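PDB 3MQ1: mite allergen Der p 5 from Dermatophagoides pteronyssinus, which is of unknown physiological function but binds IgE as a dust mite allergen and self-associates into homodimers and, with rising concentration, larger oligomers. Local coordinates for residues Q24-H29 and V43-T48; H29-P34 and E95-K100; G55-L60 and S83-E88; R62-K67 and Y75-A80. All coordinates share one frame; numbering follows the deposited sequence.

Contact 1. Residues Q24-H29 and V43-T48; sequences QEQINH and VAEMDT
Gln-26 and Glu-45 face each other across two successive, oppositely running helices, 4-32 and 36-63, at the nearest point of the two segments, where their CA atoms are still 10.4 Å apart. The pair belongs to the three-helix bundle of this allergen, and at this spacing two long polar side chains can meet between the backbones. Each begins with CG lying beside its own backbone N (chi1 -69° in Gln-26, -62° in Glu-45) and then runs out extended, so the amide and the carboxylate approach from opposite directions, with their planes 18° apart. The bond that results is weak: Gln-26 NE2 reaches Glu-45 OE2 at 3.3 Å with a bent N-H...O angle of 129°. The stronger partner of the carboxylate is Lys-41, one turn earlier on its own helix, which forms a salt bridge with the same OE2. Ile-27 and Met-46 both turn to helix 71-99, where they touch Val-98 and Glu-95. Glu-45 also packs on Glu-73 of a second subunit. The carbonyl O of Ala-44 takes two donors from Thr-48, one turn later, on opposite faces of its plane: Thr-48 N at 3.0 Å and Thr-48 OG1 at 2.9 Å.

Contact 2. Residues H29-P34 and E95-K100; sequences HFEEKP and EARVKK
Glu-31 and Arg-97 carry the charged half of this contact, and Phe-30 and Val-98 the apolar half. In the salt bridge, both terminal nitrogens of the guanidinium close end-on upon a single oxygen: Arg-97 NH2 donates to Glu-31 OE1 at 2.9 Å with a fairly straight angle of 161°, and Arg-97 NH1 reaches the same Glu-31 OE1 at 3.3 Å. The oxygen lies in the guanidinium plane, but the carboxylate is turned 67° against that plane, and NH1 comes to it from well above the carboxylate. The arginine gets there by an extended start and a bend at its third torsion (chi3 69°), which swings the flat group round toward helix 4-32. Its NH2 also pairs with Glu-94, so the positive charge is shared between two acids. Long, flexible charged residues suit this place, at the exposed border of the helix pair.

The apolar contact lies deeper, both residues being buried. The ring atom Phe-30 CE2 is 4.2 Å from Val-98 CG1 and 4.0 Å from the backbone O of Val-98. One face of the ring is covered near its rim by Pro-34 CA, 4.1 Å above the plane, past the point where the chain leaves the helix at Lys-33. Met-38, Lys-39 and Ile-42 of helix 36-63 also touch the ring. A large aromatic wedged among three helices, with a salt bridge at its border, closes one end of this three-helix bundle.

Contact 3. Residues G55-L60 and S83-E88; sequences GVRGVL and SGDILE
A single nitrogen, Arg-57 NH2, serves two acids at once. It donates to Glu-88 OE1 at 2.7 Å and to Asp-85 OD1 at 3.0 Å, while Arg-57 NE adds a second, side-on grip on the same Asp-85 OD1 at 3.2 Å. The flat groups are nearly coplanar: the carboxylate of Asp-85 is turned only 15° from the guanidinium, and its OD1 sits in the guanidinium plane. Glu-88 OE1 lies less neatly, 24° out of that plane. Both oxygens are met nearly along their C-O axes, and the two acids, three residues apart on one helix face, offer their charges to one arginine.

The network ties helix 36-63 to helix 71-99, the second and third of the three-helix bundle. Here they run close to antiparallel, at 161° between their directions and 10.7 Å between the axes of the short segments. Gly-84 stands at the closest backbone approach, its CA 7.2 Å from that of Arg-57, and its O lies 4.0 Å from Arg-57 NH2. Arginine suits the span: with CG anti to the backbone N, the chain reaches over and then bends at chi3, placing NH2 where both acids can reach it.

The remaining nitrogen, NH1, pairs with Asp-54, so three carboxylates surround one positive charge near the surface. Asp-54 OD1 also comes close to Glu-88 OE2, a like-charge approach that the arginine would be expected to relieve. Nearby, Ser-83 and Ile-86 pack on Arg-8 of a second subunit.

Contact 4. Residues R62-K67 and Y75-A80; sequences RLMQRK and YNLEMA. With PO4 (phosphate ion), chain U.
Leu-77 has the most surface buried here, and both of its methyl branches are used. Leu-77 CD2 meets Leu-63 CD1 at 3.7 Å, the two leucines crossing at about a right angle, while Leu-77 CD1 lies 3.7 Å from Met-64 CG and close to the Met-64 backbone. A branched side chain is apt for this place, because its two methyls can reach two successive residues of the opposing segment. With CG beside the backbone N (chi1 -67°), the forked end is directed between Leu-63 and Met-64.

Met-64, next in buried surface, slides past Leu-77 in the opposite direction. Extended as far as the sulfur, it then bends at chi3 (61°), which brings CE 4.2 Å from Glu-78 CG. This unbranched, pliable chain thus covers both the leucine and the aliphatic part of a glutamate whose carboxylate lies further out. Leu-63 contributes CB as well as CD1 and is buried, as befits a residue facing the helix across the turn.

Beyond this apolar patch, Arg-62 NH2 holds a phosphate ion, probably from the crystallisation liquor, through its O3 at 2.6 Å; the bond from NH1 is weak.

A type I turn from Leu-63 to Arg-66 lies at the C-terminal end of helix 36-63, and the patch joins that end to the early part of helix 71-99, near the short connection between the two. Leu-60, a turn earlier, continues the apolar row onto Leu-77 and Ala-80, and Asn-76 and Met-79 pack on Lys-15 and Gln-12 of a second subunit.

Together the four contacts sample every pairing of the three helices: contact 1 joins 4-32 to 36-63, contact 2 joins 4-32 to 71-99, and contacts 3 and 4 both join 36-63 to 71-99. Contacts 1 and 2 touch each other, as do 3 and 4. Contacts 2 and 4 lie about 36 Å apart between centres, on opposite sides of the chain's centre. Contacts 1, 2 and 4 are partly buried, while contact 3 lies at the surface. Contact 4 is apolar, contact 2 mixes a buried aromatic with an exposed ion pair, contact 1 is a thin polar meeting, and contact 3 is a charge network. All but contact 2 also reach a second subunit.

Contact 1. Residues Q24-H29 and V43-T48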
# COMPACT_ATOMS: atom_id res chain seq x y z
N GLN B 24 19.93 28.27 -6.88
CA GLN B 24 20.95 27.42 -6.28
C GLN B 24 22.35 27.96 -6.58
O GLN B 24 23.23 27.93 -5.72
CB GLN B 24 20.82 25.98 -6.78
CG GLN B 24 21.92 25.04 -6.29
CD GLN B 24 21.88 24.83 -4.79
OE1 GLN B 24 20.91 25.18 -4.13
NE2 GLN B 24 22.94 24.24 -4.25
N GLU B 25 22.54 28.45 -7.80
CA GLU B 25 23.83 29.00 -8.21
C GLU B 25 24.11 30.32 -7.50
O GLU B 25 25.25 30.60 -7.12
CB GLU B 25 23.87 29.18 -9.73
CG GLU B 25 23.55 27.92 -10.51
CD GLU B 25 24.46 26.76 -10.17
OE1 GLU B 25 25.61 27.01 -9.73
OE2 GLU B 25 24.04 25.60 -10.34
N GLN B 26 23.07 31.12 -7.32
CA GLN B 26 23.18 32.37 -6.58
C GLN B 26 23.70 32.11 -5.17
O GLN B 26 24.60 32.79 -4.68
CB GLN B 26 21.83 33.08 -6.51
CG GLN B 26 21.34 33.63 -7.84
CD GLN B 26 19.92 34.16 -7.76
OE1 GLN B 26 19.06 33.56 -7.13
NE2 GLN B 26 19.67 35.29 -8.42
N ILE B 27 23.12 31.10 -4.52
CA ILE B 27 23.52 30.72 -3.17
C ILE B 27 24.98 30.27 -3.16
O ILE B 27 25.73 30.58 -2.23
CB ILE B 27 22.64 29.59 -2.62
CG1 ILE B 27 21.16 30.01 -2.65
CG2 ILE B 27 23.06 29.22 -1.21
CD1 ILE B 27 20.21 28.94 -2.15
N ASN B 28 25.38 29.53 -4.19
CA ASN B 28 26.75 29.05 -4.31
C ASN B 28 27.76 30.19 -4.36
O ASN B 28 28.62 30.32 -3.50
CB ASN B 28 26.90 28.16 -5.54
CG ASN B 28 26.09 26.88 -5.44
OD1 ASN B 28 25.44 26.62 -4.42
ND2 ASN B 28 26.12 26.08 -6.49
N HIS B 29 27.64 31.03 -5.39
CA HIS B 29 28.53 32.17 -5.56
C HIS B 29 28.53 33.07 -4.33
O HIS B 29 29.55 33.67 -3.99
CB HIS B 29 28.14 32.98 -6.80
CG HIS B 29 28.89 34.26 -6.94
ND1 HIS B 29 30.18 34.33 -7.44
CD2 HIS B 29 28.53 35.54 -6.65
CE1 HIS B 29 30.58 35.59 -7.45
NE2 HIS B 29 29.60 36.34 -6.98
N VAL B 43 17.35 36.98 -0.13
CA VAL B 43 16.30 36.94 0.87
C VAL B 43 14.95 37.31 0.25
O VAL B 43 13.95 36.63 0.49
CB VAL B 43 16.59 37.91 2.04
N ALA B 44 14.94 38.37 -0.54
CA ALA B 44 13.72 38.82 -1.21
C ALA B 44 13.27 37.81 -2.26
O ALA B 44 12.07 37.57 -2.42
CB ALA B 44 13.94 40.18 -1.84
N GLU B 45 14.23 37.21 -2.95
CA GLU B 45 13.93 36.22 -3.98
C GLU B 45 13.28 34.98 -3.38
O GLU B 45 12.22 34.54 -3.83
CB GLU B 45 15.20 35.84 -4.74
CG GLU B 45 15.86 36.98 -5.49
CD GLU B 45 17.18 36.59 -6.11
OE1 GLU B 45 17.61 35.44 -5.91
OE2 GLU B 45 17.78 37.43 -6.82
N MET B 46 13.93 34.42 -2.36
CA MET B 46 13.42 33.22 -1.71
C MET B 46 12.10 33.50 -1.00
O MET B 46 11.27 32.60 -0.84
CB MET B 46 14.45 32.67 -0.72
CG MET B 46 15.79 32.33 -1.35
SD MET B 46 16.92 31.52 -0.20
CE MET B 46 16.03 29.99 0.12
N ASP B 47 11.91 34.74 -0.58
CA ASP B 47 10.68 35.14 0.10
C ASP B 47 9.49 35.13 -0.86
O ASP B 47 8.43 34.59 -0.55
CB ASP B 47 10.84 36.53 0.73
N THR B 48 9.68 35.75 -2.03
CA THR B 48 8.62 35.84 -3.02
C THR B 48 8.14 34.45 -3.44
O THR B 48 6.93 34.20 -3.52
CB THR B 48 9.08 36.61 -4.27
OG1 THR B 48 9.56 37.90 -3.89
CG2 THR B 48 7.93 36.78 -5.25

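Contact 2. Residues H29-P34 and E95-K100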
# COMPACT_ATOMS: atom_id res chain seq x y z
N HIS B 29 27.64 31.03 -5.39
CA HIS B 29 28.53 32.17 -5.56
C HIS B 29 28.53 33.07 -4.33
O HIS B 29 29.55 33.67 -3.99
CB HIS B 29 28.14 32.98 -6.80
CG HIS B 29 28.89 34.26 -6.94
ND1 HIS B 29 30.18 34.33 -7.44
CD2 HIS B 29 28.53 35.54 -6.65
CE1 HIS B 29 30.58 35.59 -7.45
NE2 HIS B 29 29.60 36.34 -6.98
N PHE B 30 27.38 33.17 -3.68
CA PHE B 30 27.25 33.98 -2.47
C PHE B 30 28.25 33.56 -1.41
O PHE B 30 28.91 34.39 -0.80
CB PHE B 30 25.82 33.91 -1.92
CG PHE B 30 25.65 34.57 -0.59
CD1 PHE B 30 25.43 35.94 -0.50
CD2 PHE B 30 25.72 33.83 0.58
CE1 PHE B 30 25.27 36.55 0.73
CE2 PHE B 30 25.57 34.44 1.82
CZ PHE B 30 25.34 35.80 1.89
N GLU B 31 28.36 32.25 -1.20
CA GLU B 31 29.28 31.71 -0.20
C GLU B 31 30.72 32.07 -0.53
O GLU B 31 31.52 32.36 0.36
CB GLU B 31 29.13 30.19 -0.11
CG GLU B 31 27.72 29.72 0.20
CD GLU B 31 27.63 28.21 0.33
OE1 GLU B 31 26.50 27.67 0.21
OE2 GLU B 31 28.67 27.56 0.54
N GLU B 32 31.05 32.06 -1.82
CA GLU B 32 32.40 32.39 -2.27
C GLU B 32 32.79 33.81 -1.86
O GLU B 32 33.95 34.08 -1.56
CB GLU B 32 32.51 32.24 -3.79
CG GLU B 32 32.20 30.84 -4.29
CD GLU B 32 32.37 30.71 -5.80
OE1 GLU B 32 32.82 31.69 -6.43
OE2 GLU B 32 32.05 29.63 -6.34
N LYS B 33 31.81 34.71 -1.85
CA LYS B 33 32.05 36.09 -1.46
C LYS B 33 30.79 36.73 -0.89
O LYS B 33 30.05 37.42 -1.60
CB LYS B 33 32.55 36.90 -2.66
N PRO B 34 30.53 36.48 0.40
CA PRO B 34 29.34 37.01 1.09
C PRO B 34 29.23 38.52 0.99
O PRO B 34 30.25 39.22 0.96
CB PRO B 34 29.58 36.59 2.55
CG PRO B 34 30.46 35.40 2.46
CD PRO B 34 31.36 35.66 1.29
N GLU B 95 17.19 29.08 3.36
CA GLU B 95 17.27 30.51 3.60
C GLU B 95 17.89 30.80 4.96
O GLU B 95 18.69 31.73 5.10
CB GLU B 95 15.89 31.15 3.50
CG GLU B 95 15.90 32.67 3.60
CD GLU B 95 14.51 33.27 3.53
OE1 GLU B 95 13.54 32.57 3.87
OE2 GLU B 95 14.40 34.45 3.15
N ALA B 96 17.52 30.00 5.95
CA ALA B 96 18.06 30.15 7.29
C ALA B 96 19.58 29.95 7.28
O ALA B 96 20.32 30.73 7.88
CB ALA B 96 17.41 29.15 8.24
N ARG B 97 20.02 28.92 6.58
CA ARG B 97 21.45 28.64 6.45
C ARG B 97 22.16 29.79 5.74
O ARG B 97 23.30 30.11 6.05
CB ARG B 97 21.68 27.33 5.68
CG ARG B 97 23.12 26.86 5.68
CD ARG B 97 23.32 25.68 4.73
NE ARG B 97 23.19 26.08 3.33
CZ ARG B 97 24.20 26.50 2.58
NH1 ARG B 97 25.42 26.58 3.09
NH2 ARG B 97 24.00 26.84 1.32
N VAL B 98 21.46 30.40 4.79
CA VAL B 98 22.00 31.53 4.05
C VAL B 98 22.15 32.76 4.93
O VAL B 98 23.15 33.48 4.86
CB VAL B 98 21.12 31.88 2.83
CG1 VAL B 98 21.61 33.15 2.16
CG2 VAL B 98 21.08 30.72 1.85
N LYS B 99 21.14 33.01 5.77
CA LYS B 99 21.15 34.16 6.66
C LYS B 99 22.24 34.05 7.72
O LYS B 99 22.89 35.03 8.06
CB LYS B 99 19.79 34.34 7.33
CG LYS B 99 18.67 34.71 6.37
CD LYS B 99 17.36 34.93 7.11
CE LYS B 99 16.25 35.34 6.16
NZ LYS B 99 14.97 35.58 6.89
N LYS B 100 22.44 32.84 8.24
CA LYS B 100 23.43 32.61 9.29
C LYS B 100 24.84 32.53 8.73
O LYS B 100 25.73 31.92 9.34
CB LYS B 100 23.10 31.34 10.08
CG LYS B 100 23.14 30.06 9.25
CD LYS B 100 22.81 28.84 10.10

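Contact 3. Residues G55-L60 and S83-E88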
# COMPACT_ATOMS: atom_id res chain seq x y z
N GLY B 55 0.21 31.01 -1.55
CA GLY B 55 -0.99 31.37 -2.28
C GLY B 55 -1.56 30.21 -3.07
O GLY B 55 -2.75 29.93 -3.01
N VAL B 56 -0.69 29.52 -3.81
CA VAL B 56 -1.10 28.38 -4.62
C VAL B 56 -1.74 27.30 -3.77
O VAL B 56 -2.73 26.68 -4.17
CB VAL B 56 0.09 27.79 -5.40
CG1 VAL B 56 -0.35 26.57 -6.19
CG2 VAL B 56 0.70 28.83 -6.31
N ARG B 57 -1.18 27.07 -2.58
CA ARG B 57 -1.73 26.08 -1.66
C ARG B 57 -3.16 26.43 -1.29
O ARG B 57 -4.05 25.58 -1.32
CB ARG B 57 -0.88 25.97 -0.40
CG ARG B 57 -1.45 25.01 0.64
CD ARG B 57 -0.67 25.05 1.94
NE ARG B 57 0.73 24.67 1.76
CZ ARG B 57 1.73 25.54 1.66
NH1 ARG B 57 1.50 26.84 1.72
NH2 ARG B 57 2.97 25.10 1.49
N GLY B 58 -3.38 27.70 -0.94
CA GLY B 58 -4.71 28.18 -0.61
C GLY B 58 -5.69 27.89 -1.73
O GLY B 58 -6.85 27.55 -1.48
N VAL B 59 -5.22 28.02 -2.97
CA VAL B 59 -6.05 27.73 -4.13
C VAL B 59 -6.30 26.23 -4.24
O VAL B 59 -7.41 25.80 -4.56
CB VAL B 59 -5.38 28.22 -5.43
CG1 VAL B 59 -6.26 27.90 -6.63
CG2 VAL B 59 -5.09 29.71 -5.35
N LEU B 60 -5.27 25.44 -3.96
CA LEU B 60 -5.37 23.99 -4.02
C LEU B 60 -6.31 23.45 -2.95
O LEU B 60 -6.95 22.41 -3.13
CB LEU B 60 -3.99 23.35 -3.87
CG LEU B 60 -2.99 23.67 -4.98
CD1 LEU B 60 -1.61 23.12 -4.65
CD2 LEU B 60 -3.49 23.12 -6.31
N SER B 83 3.95 18.56 -3.18
CA SER B 83 5.18 19.05 -3.79
C SER B 83 5.44 20.50 -3.40
O SER B 83 6.58 20.96 -3.39
CB SER B 83 5.12 18.91 -5.31
OG SER B 83 4.99 17.55 -5.69
N GLY B 84 4.36 21.22 -3.09
CA GLY B 84 4.47 22.60 -2.65
C GLY B 84 5.04 22.69 -1.24
O GLY B 84 5.80 23.60 -0.93
N ASP B 85 4.66 21.73 -0.40
CA ASP B 85 5.15 21.68 0.97
C ASP B 85 6.66 21.41 1.00
O ASP B 85 7.42 22.17 1.60
CB ASP B 85 4.41 20.60 1.77
CG ASP B 85 2.95 20.95 1.99
OD1 ASP B 85 2.58 22.12 1.80
OD2 ASP B 85 2.17 20.04 2.35
N ILE B 86 7.08 20.33 0.35
CA ILE B 86 8.49 19.96 0.31
C ILE B 86 9.36 21.09 -0.21
O ILE B 86 10.35 21.46 0.42
CB ILE B 86 8.72 18.71 -0.56
CG1 ILE B 86 7.98 17.50 0.03
CG2 ILE B 86 10.20 18.41 -0.69
CD1 ILE B 86 8.20 16.22 -0.74
N LEU B 87 8.98 21.65 -1.36
CA LEU B 87 9.72 22.75 -1.95
C LEU B 87 9.90 23.90 -0.96
O LEU B 87 11.02 24.35 -0.72
CB LEU B 87 9.00 23.26 -3.21
CG LEU B 87 9.62 24.48 -3.90
CD1 LEU B 87 11.09 24.23 -4.22
CD2 LEU B 87 8.84 24.84 -5.15
N GLU B 88 8.79 24.35 -0.39
CA GLU B 88 8.83 25.45 0.57
C GLU B 88 9.64 25.08 1.81
O GLU B 88 10.34 25.92 2.37
CB GLU B 88 7.41 25.85 0.98
CG GLU B 88 7.35 27.09 1.86
CD GLU B 88 5.94 27.40 2.33
OE1 GLU B 88 5.11 26.47 2.38
OE2 GLU B 88 5.67 28.58 2.64

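Contact 4. Residues R62-K67 and Y75-A80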
# COMPACT_ATOMS: atom_id res chain seq x y z
N ARG B 62 -8.96 25.15 -1.83
CA ARG B 62 -10.29 25.53 -2.29
C ARG B 62 -10.79 24.55 -3.34
O ARG B 62 -11.95 24.12 -3.31
CB ARG B 62 -10.28 26.94 -2.86
CG ARG B 62 -9.85 28.01 -1.86
CD ARG B 62 -9.47 29.30 -2.57
NE ARG B 62 -8.97 30.30 -1.63
CZ ARG B 62 -8.43 31.46 -1.99
NH1 ARG B 62 -8.31 31.77 -3.27
NH2 ARG B 62 -8.00 32.30 -1.06
N LEU B 63 -9.92 24.20 -4.28
CA LEU B 63 -10.26 23.28 -5.36
C LEU B 63 -10.71 21.93 -4.82
O LEU B 63 -11.65 21.33 -5.33
CB LEU B 63 -9.07 23.09 -6.30
CG LEU B 63 -8.64 24.32 -7.09
CD1 LEU B 63 -7.32 24.07 -7.81
CD2 LEU B 63 -9.73 24.72 -8.08
N MET B 64 -10.03 21.45 -3.78
CA MET B 64 -10.35 20.16 -3.18
C MET B 64 -11.75 20.17 -2.56
O MET B 64 -12.33 19.11 -2.32
CB MET B 64 -9.31 19.79 -2.11
CG MET B 64 -7.91 19.58 -2.66
SD MET B 64 -6.70 19.23 -1.37
CE MET B 64 -7.37 17.72 -0.68
N GLN B 65 -12.28 21.36 -2.32
CA GLN B 65 -13.60 21.50 -1.71
C GLN B 65 -14.71 21.37 -2.74
O GLN B 65 -15.89 21.31 -2.39
CB GLN B 65 -13.70 22.84 -0.98
CG GLN B 65 -12.64 23.04 0.09
CD GLN B 65 -12.74 24.40 0.76
OE1 GLN B 65 -13.76 25.07 0.68
NE2 GLN B 65 -11.67 24.79 1.44
N ARG B 66 -14.34 21.34 -4.02
CA ARG B 66 -15.31 21.17 -5.09
C ARG B 66 -15.97 19.79 -5.00
O ARG B 66 -15.40 18.86 -4.43
CB ARG B 66 -14.65 21.37 -6.46
CG ARG B 66 -13.99 22.73 -6.63
CD ARG B 66 -13.31 22.87 -7.98
NE ARG B 66 -14.27 22.90 -9.08
CZ ARG B 66 -14.84 24.01 -9.55
NH1 ARG B 66 -14.54 25.18 -9.01
NH2 ARG B 66 -15.70 23.95 -10.55
N LYS B 67 -17.16 19.66 -5.57
CA LYS B 67 -17.96 18.45 -5.41
C LYS B 67 -17.83 17.46 -6.56
O LYS B 67 -17.96 16.25 -6.36
CB LYS B 67 -19.43 18.82 -5.20
CG LYS B 67 -20.04 19.62 -6.34
CD LYS B 67 -21.52 19.87 -6.11
CE LYS B 67 -22.30 18.56 -6.03
N TYR B 75 -6.24 13.37 -6.41
CA TYR B 75 -4.84 12.98 -6.27
C TYR B 75 -3.91 14.04 -6.85
O TYR B 75 -2.91 14.41 -6.22
CB TYR B 75 -4.58 11.63 -6.95
CG TYR B 75 -3.14 11.18 -6.88
CD1 TYR B 75 -2.63 10.61 -5.72
CD2 TYR B 75 -2.30 11.32 -7.97
CE1 TYR B 75 -1.31 10.19 -5.66
CE2 TYR B 75 -0.98 10.90 -7.91
CZ TYR B 75 -0.49 10.34 -6.75
OH TYR B 75 0.82 9.93 -6.69
N ASN B 76 -4.24 14.54 -8.03
CA ASN B 76 -3.45 15.59 -8.67
C ASN B 76 -3.32 16.82 -7.77
O ASN B 76 -2.25 17.41 -7.66
CB ASN B 76 -4.07 15.99 -10.01
CG ASN B 76 -4.03 14.86 -11.03
OD1 ASN B 76 -3.56 13.76 -10.73
ND2 ASN B 76 -4.52 15.13 -12.23
N LEU B 77 -4.43 17.19 -7.13
CA LEU B 77 -4.43 18.32 -6.21
C LEU B 77 -3.59 18.02 -4.97
O LEU B 77 -2.81 18.86 -4.52
CB LEU B 77 -5.86 18.67 -5.79
CG LEU B 77 -6.77 19.22 -6.90
CD1 LEU B 77 -8.19 19.41 -6.38
CD2 LEU B 77 -6.21 20.52 -7.45
N GLU B 78 -3.74 16.82 -4.43
CA GLU B 78 -2.97 16.39 -3.27
C GLU B 78 -1.48 16.46 -3.55
O GLU B 78 -0.71 16.99 -2.74
CB GLU B 78 -3.36 14.97 -2.86
CG GLU B 78 -4.77 14.85 -2.29
CD GLU B 78 -5.11 13.43 -1.88
OE1 GLU B 78 -4.27 12.53 -2.09
OE2 GLU B 78 -6.21 13.21 -1.33
N MET B 79 -1.06 15.92 -4.69
CA MET B 79 0.34 15.94 -5.08
C MET B 79 0.84 17.36 -5.31
O MET B 79 1.95 17.71 -4.92
CB MET B 79 0.56 15.10 -6.35
CG MET B 79 0.32 13.62 -6.15
SD MET B 79 1.38 12.92 -4.86
CE MET B 79 3.00 13.34 -5.49
N ALA B 80 0.01 18.17 -5.96
CA ALA B 80 0.35 19.56 -6.23
C ALA B 80 0.60 20.31 -4.92
O ALA B 80 1.49 21.15 -4.83
CB ALA B 80 -0.75 20.24 -7.03
P PO4 U . -4.74 33.36 -2.18
O1 PO4 U . -4.51 32.41 -1.04
O2 PO4 U . -4.30 32.72 -3.47
O3 PO4 U . -6.21 33.69 -2.29
O4 PO4 U . -3.96 34.63 -1.95